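Local coordinates for putative enoyl-CoA hydratase (Streptomyces avermitilis, PDB 3GKB), which probably acts on acyl-CoA thioesters, perhaps as a hydratase, as a member of the crotonase (enoyl-CoA hydratase/isomerase) superfamily, at the interface of chains A and B. Sequence-based numbering; all coordinates share one arbitrary frame. Chains: chain A/B, Putative enoyl-CoA hydratase.

Contact 1: the interface of chains A and B. Residues chain A 126, 128-129, 162; chain B 166.
In this crotonase-family subunit contact, B:Asn166, near the start of helix 165-174, reaches across to A:Arg162 on helix 155-163 and to the loop A:Ala128-A:Asp129 that follows helix 120-127. It illustrates how a planar amide can serve an interface twice, through its rim and through its face. At the rim, ND2 of the B:Asn166 carboxamide donates to the backbone O of A:Asp129 over 2.9 Å, in a fairly straight bond. The acceptor lies in the amide plane, whereas the donor stands above the plane of the A:Asp129 carbonyl, 49° out of it. The O of A:Ala128 is also close to ND2 of B:Asn166, at 3.1 Å, but the N-H is aimed elsewhere and no hydrogen bond forms. Face to face, the amide stacks on the guanidinium of A:Arg162, the two planes 10° apart, with CZ of A:Arg162 3.5 Å from CG of B:Asn166. OD1 of the amide sits over the guanidinium face, displaced toward its rim, at 3.3 Å from NE of A:Arg162. The A:Arg162 chain is bent at chi3 (76°), which swings the guanidinium toward the end of helix 120-127. There NH1 of A:Arg162 donates to O of A:Ala126 over 2.9 Å, and this acceptor lies in the guanidinium plane, limiting rotation of the group and presenting its face to chain B. Replacing A:Arg162 with an alanine would probably leave the B:Asn166 amide without its stacking surface, freer to turn away from A:Asp129, and strip O of A:Ala126 of this donor.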
ATOM      1  N   ALA A 126       9.991   0.122 -12.193  1.00 12.55           N
ATOM      2  CA  ALA A 126       9.062  -0.525 -11.273  1.00 12.82           C
ATOM      3  C   ALA A 126       9.300  -2.026 -11.090  1.00 13.02           C
ATOM      4  O   ALA A 126       8.949  -2.580 -10.035  1.00 13.24           O
ATOM      5  CB  ALA A 126       7.613  -0.261 -11.707  1.00 12.78           C
ATOM      6  N   ALA A 128      12.313  -3.563 -10.848  1.00 11.92           N
ATOM      7  CA  ALA A 128      13.463  -3.879  -9.999  1.00 12.48           C
ATOM      8  C   ALA A 128      13.008  -4.120  -8.572  1.00 12.65           C
ATOM      9  O   ALA A 128      11.951  -3.641  -8.156  1.00 11.44           O
ATOM     10  CB  ALA A 128      14.496  -2.771 -10.046  1.00 12.35           C
ATOM     11  N   ASP A 129      13.814  -4.861  -7.808  1.00 12.55           N
ATOM     12  CA  ASP A 129      13.479  -5.095  -6.395  1.00 12.77           C
ATOM     13  C   ASP A 129      13.286  -3.773  -5.637  1.00 13.01           C
ATOM     14  O   ASP A 129      12.361  -3.646  -4.832  1.00 13.83           O
ATOM     15  CB  ASP A 129      14.532  -5.921  -5.673  1.00 11.67           C
ATOM     16  CG  ASP A 129      14.684  -7.323  -6.214  1.00 14.57           C
ATOM     17  OD1 ASP A 129      13.733  -7.911  -6.745  1.00 15.67           O
ATOM     18  OD2 ASP A 129      15.813  -7.844  -6.141  1.00 15.10           O
ATOM     19  N   ARG A 162       1.990  -2.278  -6.858  1.00 15.06           N
ATOM     20  CA  ARG A 162       2.730  -1.293  -6.062  1.00 14.57           C
ATOM     21  C   ARG A 162       1.894  -0.142  -5.525  1.00 13.91           C
ATOM     22  O   ARG A 162       2.109   0.291  -4.407  1.00 15.43           O
ATOM     23  CB  ARG A 162       3.904  -0.738  -6.853  1.00 14.50           C
ATOM     24  CG  ARG A 162       4.962  -1.804  -7.110  1.00 14.16           C
ATOM     25  CD  ARG A 162       6.276  -1.255  -7.615  1.00 13.96           C
ATOM     26  NE  ARG A 162       7.033  -0.634  -6.553  1.00 14.14           N
ATOM     27  CZ  ARG A 162       8.354  -0.559  -6.520  1.00 14.39           C
ATOM     28  NH1 ARG A 162       9.088  -1.069  -7.515  1.00 15.23           N
ATOM     29  NH2 ARG A 162       8.931   0.047  -5.477  1.00 13.84           N
TER
ATOM     30  N   ASN B 166       8.364  -5.087  -2.592  1.00 11.95           N
ATOM     31  CA  ASN B 166       9.541  -4.289  -2.911  1.00 11.81           C
ATOM     32  C   ASN B 166      10.150  -3.659  -1.664  1.00 11.96           C
ATOM     33  O   ASN B 166      11.353  -3.726  -1.435  1.00 13.07           O
ATOM     34  CB  ASN B 166       9.213  -3.213  -3.928  1.00 11.30           C
ATOM     35  CG  ASN B 166       8.788  -3.785  -5.259  1.00 12.93           C
ATOM     36  OD1 ASN B 166       7.609  -3.786  -5.584  1.00 13.53           O
ATOM     37  ND2 ASN B 166       9.754  -4.292  -6.040  1.00 13.33           N
TER

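Contact 2: the interface of chains A and B. Residues chain A 220, 223-224; chain B 156-157, 168-169.
The carboxamide of B:Gln157 is the flat group here, and its NE2 edge faces two oxygens, one from each chain. Across the boundary NE2 of B:Gln157 donates to the backbone O of A:Ser223 at 2.9 Å; the bond is bent, 135° at the hydrogen, and the acceptor is tilted from the amide plane. The same nitrogen donates to OG1 of the neighbouring B:Thr156, also at 2.9 Å, and this hydroxyl oxygen lies in the amide plane. A side chain folded back at chi2 (-54°) brings the amide round toward B:Thr156, whose hydroxyl thereby acts as a second-shell brace for the group that grips chain A. Beside this polar cluster, methyl groups pack against oxygens and against other methyls. CG2 of B:Thr156 meets OG of A:Ser223 at 3.4 Å, while that hydroxyl is itself satisfied within chain A by donating to O of A:Ala220, 2.9 Å away. A:Leu224 enters between the two helices of chain B by its branched end. Its CD1 lies 3.8 Å from CD2 of B:Leu169, the two leucine side chains running antiparallel, alongside one another, and also touches CB of B:Ala168 at 3.9 Å. The other branch, CD2 of A:Leu224, rests 3.4 Å from the backbone O of B:Thr156. Polar and apolar grips are thus side by side on consecutive residues of chain A. In the fold, A:Ala220 lies within helix 216-223, A:Ser223 closes it and A:Leu224 follows, and this segment packs against helices 155-163 and 165-174 of chain B.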
ATOM      1  N   ALA A 220      15.799 -14.627   1.735  1.00 14.42           N
ATOM      2  CA  ALA A 220      14.842 -13.532   1.628  1.00 14.58           C
ATOM      3  C   ALA A 220      13.943 -13.676   0.376  1.00 14.24           C
ATOM      4  O   ALA A 220      12.709 -13.530   0.451  1.00 14.74           O
ATOM      5  CB  ALA A 220      15.592 -12.179   1.608  1.00 13.85           C
ATOM      6  N   SER A 223      11.482 -16.463   0.782  1.00 15.17           N
ATOM      7  CA  SER A 223      10.378 -16.025   1.681  1.00 15.48           C
ATOM      8  C   SER A 223       9.431 -14.971   1.102  1.00 15.12           C
ATOM      9  O   SER A 223       8.254 -14.892   1.515  1.00 15.93           O
ATOM     10  CB  SER A 223      10.940 -15.511   3.017  1.00 15.99           C
ATOM     11  OG  SER A 223      11.397 -14.168   2.910  1.00 16.56           O
ATOM     12  N   LEU A 224       9.949 -14.180   0.156  1.00 14.88           N
ATOM     13  CA  LEU A 224       9.232 -13.119  -0.539  1.00 14.75           C
ATOM     14  C   LEU A 224       9.285 -13.345  -2.070  1.00 15.69           C
ATOM     15  O   LEU A 224       9.926 -12.595  -2.801  1.00 15.62           O
ATOM     16  CB  LEU A 224       9.831 -11.772  -0.189  1.00 15.02           C
ATOM     17  CG  LEU A 224       9.668 -11.325   1.259  1.00 13.27           C
ATOM     18  CD1 LEU A 224      10.656 -10.227   1.636  1.00 15.86           C
ATOM     19  CD2 LEU A 224       8.230 -10.847   1.525  1.00 16.69           C
TER
ATOM     20  N   THR B 156       8.625 -11.302   7.518  1.00 14.94           N
ATOM     21  CA  THR B 156       8.652 -11.198   6.056  1.00 15.21           C
ATOM     22  C   THR B 156       7.214 -11.077   5.513  1.00 14.35           C
ATOM     23  O   THR B 156       6.941 -10.287   4.604  1.00 14.14           O
ATOM     24  CB  THR B 156       9.370 -12.377   5.369  1.00 15.24           C
ATOM     25  OG1 THR B 156       8.663 -13.590   5.595  1.00 16.19           O
ATOM     26  CG2 THR B 156      10.837 -12.499   5.823  1.00 16.68           C
ATOM     27  N   GLN B 157       6.291 -11.815   6.136  1.00 14.94           N
ATOM     28  CA  GLN B 157       4.906 -11.800   5.700  1.00 14.85           C
ATOM     29  C   GLN B 157       4.112 -10.592   6.174  1.00 14.00           C
ATOM     30  O   GLN B 157       3.270 -10.060   5.415  1.00 13.46           O
ATOM     31  CB  GLN B 157       4.211 -13.107   6.081  1.00 14.20           C
ATOM     32  CG  GLN B 157       4.982 -14.361   5.601  1.00 16.07           C
ATOM     33  CD  GLN B 157       5.264 -14.318   4.093  1.00 15.75           C
ATOM     34  OE1 GLN B 157       4.344 -14.301   3.296  1.00 17.53           O
ATOM     35  NE2 GLN B 157       6.535 -14.231   3.714  1.00 16.59           N
ATOM     36  N   ALA B 168       9.369  -4.640   1.471  1.00 12.69           N
ATOM     37  CA  ALA B 168       9.683  -5.724   2.367  1.00 13.49           C
ATOM     38  C   ALA B 168      11.115  -6.214   2.150  1.00 13.57           C
ATOM     39  O   ALA B 168      11.838  -6.434   3.115  1.00 12.72           O
ATOM     40  CB  ALA B 168       8.681  -6.884   2.202  1.00 13.38           C
ATOM     41  N   LEU B 169      11.511  -6.385   0.889  1.00 12.92           N
ATOM     42  CA  LEU B 169      12.881  -6.829   0.578  1.00 13.92           C
ATOM     43  C   LEU B 169      13.884  -5.765   0.990  1.00 13.63           C
ATOM     44  O   LEU B 169      14.953  -6.065   1.512  1.00 13.61           O
ATOM     45  CB  LEU B 169      13.033  -7.097  -0.918  1.00 14.64           C
ATOM     46  CG  LEU B 169      12.522  -8.439  -1.417  1.00 16.43           C
ATOM     47  CD1 LEU B 169      12.530  -8.376  -2.943  1.00 17.08           C
ATOM     48  CD2 LEU B 169      13.385  -9.639  -0.879  1.00 16.85           C
TER

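The C-alpha centres of contact 1 and contact 2 lie about 13 Å apart, so the two form neighbouring parts of one A-B boundary. Helix 165-174 of chain B serves both, facing different segments of chain A in each. Helix 155-163 is also used twice, but from opposite partners: chain A supplies it in contact 1 and chain B in contact 2. Helix 155-163 thus serves on both sides of the boundary in non-equivalent roles, consistent with a head-to-tail rather than an exact two-fold interface, and this agrees with the three-copy deposited assembly and the trimers familiar in the crotonase family.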